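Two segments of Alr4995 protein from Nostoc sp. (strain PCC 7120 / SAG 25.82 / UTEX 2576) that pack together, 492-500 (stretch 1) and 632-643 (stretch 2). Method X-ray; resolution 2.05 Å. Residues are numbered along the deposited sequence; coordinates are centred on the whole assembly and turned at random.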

# COMPACT_ATOMS: atom_id res chain seq x y z
N VAL B 492 -22.99 2.86 -18.92
CA VAL B 492 -21.75 2.98 -19.66
C VAL B 492 -20.65 2.35 -18.82
O VAL B 492 -20.61 2.53 -17.60
N VAL B 493 -19.79 1.58 -19.46
CA VAL B 493 -18.68 0.95 -18.76
C VAL B 493 -17.36 1.49 -19.30
O VAL B 493 -17.19 1.64 -20.51
N THR B 494 -16.45 1.81 -18.39
CA THR B 494 -15.06 2.07 -18.76
C THR B 494 -14.26 0.89 -18.22
O THR B 494 -14.57 0.36 -17.16
N ALA B 495 -13.25 0.44 -18.93
CA ALA B 495 -12.55 -0.76 -18.47
C ALA B 495 -11.09 -0.75 -18.88
O ALA B 495 -10.78 -0.33 -19.98
N GLY B 496 -10.21 -1.22 -17.99
CA GLY B 496 -8.80 -1.34 -18.31
C GLY B 496 -8.35 -2.79 -18.28
O GLY B 496 -9.11 -3.66 -17.84
N PRO B 497 -7.12 -3.06 -18.73
CA PRO B 497 -6.58 -4.43 -18.90
C PRO B 497 -6.65 -5.28 -17.64
O PRO B 497 -6.81 -6.49 -17.75
N VAL B 498 -6.57 -4.67 -16.47
CA VAL B 498 -6.65 -5.42 -15.22
C VAL B 498 -7.96 -6.20 -15.11
O VAL B 498 -8.05 -7.21 -14.40
N VAL B 499 -8.98 -5.77 -15.85
CA VAL B 499 -10.21 -6.56 -15.95
C VAL B 499 -9.92 -7.96 -16.53
O VAL B 499 -10.42 -8.97 -16.04
N ILE B 500 -9.12 -8.01 -17.60
CA ILE B 500 -8.78 -9.28 -18.23
C ILE B 500 -7.88 -10.10 -17.32
O ILE B 500 -8.14 -11.27 -17.06
N MSE B 632 -16.98 2.03 -13.58
CA MSE B 632 -15.57 2.28 -13.88
C MSE B 632 -14.72 1.13 -13.34
O MSE B 632 -14.46 1.03 -12.13
N LEU B 633 -14.30 0.26 -14.25
CA LEU B 633 -13.65 -0.98 -13.85
C LEU B 633 -12.14 -0.87 -14.07
O LEU B 633 -11.62 -1.15 -15.17
N SER B 634 -11.47 -0.49 -12.99
CA SER B 634 -10.04 -0.13 -12.91
C SER B 634 -9.44 0.35 -14.23
O SER B 634 -8.62 -0.34 -14.83
N SER B 635 -9.85 1.54 -14.66
CA SER B 635 -9.36 2.09 -15.91
C SER B 635 -8.70 3.46 -15.75
O SER B 635 -8.50 4.17 -16.75
N MSE B 636 -8.36 3.82 -14.52
CA MSE B 636 -7.44 4.95 -14.24
C MSE B 636 -7.72 6.26 -14.99
O MSE B 636 -8.58 7.06 -14.60
N LEU B 637 -6.96 6.47 -16.06
CA LEU B 637 -6.99 7.72 -16.84
C LEU B 637 -8.31 7.90 -17.57
O LEU B 637 -8.78 9.02 -17.74
N HIS B 638 -8.91 6.80 -18.02
CA HIS B 638 -10.16 6.90 -18.74
C HIS B 638 -11.29 7.23 -17.79
O HIS B 638 -12.22 7.95 -18.16
N SER B 639 -11.20 6.73 -16.57
CA SER B 639 -12.23 6.99 -15.58
C SER B 639 -12.25 8.47 -15.18
O SER B 639 -13.32 9.05 -14.96
N ILE B 640 -11.07 9.08 -15.09
CA ILE B 640 -10.98 10.50 -14.71
C ILE B 640 -11.53 11.36 -15.83
O ILE B 640 -12.29 12.30 -15.58
N GLY B 641 -11.16 11.01 -17.06
CA GLY B 641 -11.64 11.73 -18.23
C GLY B 641 -13.15 11.67 -18.36
O GLY B 641 -13.82 12.68 -18.58
N VAL B 642 -13.69 10.46 -18.22
CA VAL B 642 -15.13 10.27 -18.14
C VAL B 642 -15.74 11.08 -16.99
O VAL B 642 -16.77 11.71 -17.15
N GLY B 643 -15.10 11.04 -15.83
CA GLY B 643 -15.59 11.78 -14.69
C GLY B 643 -15.71 13.27 -15.00
O GLY B 643 -16.77 13.87 -14.73

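Residues 492-500 of Alr4995 pack against residues 632-643. Parallel strand ends pair Thr-494 with Met-632 and Ala-495 with Leu-633, joined by hydrogen bonds from Leu-633 N to Thr-494 O (2.9 Å) and from Gly-496 N to Leu-633 O (3.2 Å). On the face that carries Thr-494 and Met-632, Thr-494 (chi1 p) is the main bump, with more of its area covered by the other stretch than any other residue here. Its OG1 hydrogen-bonds Ser-635 OG at 2.8 Å and rests 3.3 Å from CG of selenomethionine Met-632, whose side chain (m, t, m) then leads away. Thr-494 CG2 meets Val-642 CG2 (chi1 t) at 3.6 Å, a methyl contact beside the hydroxyl cluster. Ser-635 (p) extends that cluster, its OG lying 2.7 Å from Ser-639 OG (m) in a second hydrogen bond; either partner could donate in both.

On the face of Ala-495 and Leu-633, Leu-633 (m, t) is the broad bump. Its CD1 lies 3.7 Å from Val-493 CG1 (t), and its CB lies 3.8 Å from Val-499 CG2 (t) and 4.5 Å from Ala-495 CB, the small alanine methyl leaving a shallow floor between the two valines.

At Gly-496 the two stretches close to 4.2 Å, Gly-496 CA to Ser-635 CA. There is no room for a side chain here: an ideal CB on Gly-496 would point toward stretch 2 and lie 2.6 Å from Ser-634 O, a clash, so the bare glycine is what lets the backbones close in. Ser-635 CB occupies the adjoining space, 3.6 Å from Gly-496 N. Beyond it, Val-498 (t) points toward stretch 2 and sets its CB 3.6 Å from Ser-634 OG (p), a buried hydroxyl without a polar partner in the model. One water ties this end together, accepting from Val-498 N (3.0 Å to the water O) and donating to Ser-634 O (3.1 Å from the water O).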

# COMPACT_ATOMS: atom_id res chain seq x y z
CB VAL B 492 -21.40 4.45 -19.98
CG1 VAL B 492 -20.04 4.55 -20.66
CG2 VAL B 492 -22.47 5.05 -20.88
CB VAL B 493 -18.74 -0.59 -18.91
CG1 VAL B 493 -17.50 -1.22 -18.34
CG2 VAL B 493 -19.97 -1.13 -18.19
CB THR B 494 -14.52 3.40 -18.19
OG1 THR B 494 -14.36 3.27 -16.77
CG2 THR B 494 -15.50 4.52 -18.45
CB ALA B 495 -13.25 -2.01 -19.00
CB PRO B 497 -5.12 -4.19 -19.29
CG PRO B 497 -5.09 -2.84 -19.86
CD PRO B 497 -6.13 -2.04 -19.12
CB VAL B 498 -6.44 -4.48 -14.01
CG1 VAL B 498 -6.79 -5.16 -12.72
CG2 VAL B 498 -4.99 -4.03 -13.99
CB VAL B 499 -11.27 -5.86 -16.82
CG1 VAL B 499 -12.49 -6.77 -17.04
CG2 VAL B 499 -11.69 -4.53 -16.19
CB ILE B 500 -8.08 -9.05 -19.58
CG1 ILE B 500 -8.95 -8.18 -20.47
CG2 ILE B 500 -7.79 -10.36 -20.25
CD1 ILE B 500 -10.37 -8.74 -20.63
CB MSE B 632 -15.13 3.63 -13.32
CG MSE B 632 -15.62 4.82 -14.15
SE MSE B 632 -15.64 6.51 -13.15
CE MSE B 632 -16.89 6.03 -11.74
CB LEU B 633 -14.25 -2.15 -14.63
CG LEU B 633 -15.77 -2.34 -14.52
CD1 LEU B 633 -16.27 -3.35 -15.56
CD2 LEU B 633 -16.19 -2.76 -13.11
CB SER B 634 -9.22 -1.31 -12.36
OG SER B 634 -9.32 -2.45 -13.18
CB SER B 635 -10.50 2.17 -16.94
OG SER B 635 -11.68 2.68 -16.34
CB MSE B 636 -5.99 4.52 -14.58
CG MSE B 636 -5.43 3.34 -13.76
SE MSE B 636 -4.85 3.80 -11.93
CE MSE B 636 -3.05 3.05 -11.95
CB LEU B 637 -5.85 7.75 -17.85
CG LEU B 637 -5.35 9.16 -18.20
CD1 LEU B 637 -4.99 9.86 -16.89
CD2 LEU B 637 -4.15 9.16 -19.16
CB HIS B 638 -10.44 5.61 -19.50
CG HIS B 638 -9.37 5.28 -20.49
ND1 HIS B 638 -9.41 5.71 -21.80
CD2 HIS B 638 -8.19 4.62 -20.34
CE1 HIS B 638 -8.31 5.31 -22.42
NE2 HIS B 638 -7.56 4.65 -21.56
CB SER B 639 -12.03 6.10 -14.36
OG SER B 639 -12.26 4.74 -14.70
CB ILE B 640 -9.53 10.92 -14.40
CG1 ILE B 640 -9.03 10.22 -13.14
CG2 ILE B 640 -9.44 12.44 -14.20
CD1 ILE B 640 -7.54 10.47 -12.84
CB VAL B 642 -15.46 8.78 -17.97
CG1 VAL B 642 -16.89 8.60 -17.53
CG2 VAL B 642 -15.21 8.03 -19.28
O HOH W 1 -6.12 -1.78 -15.90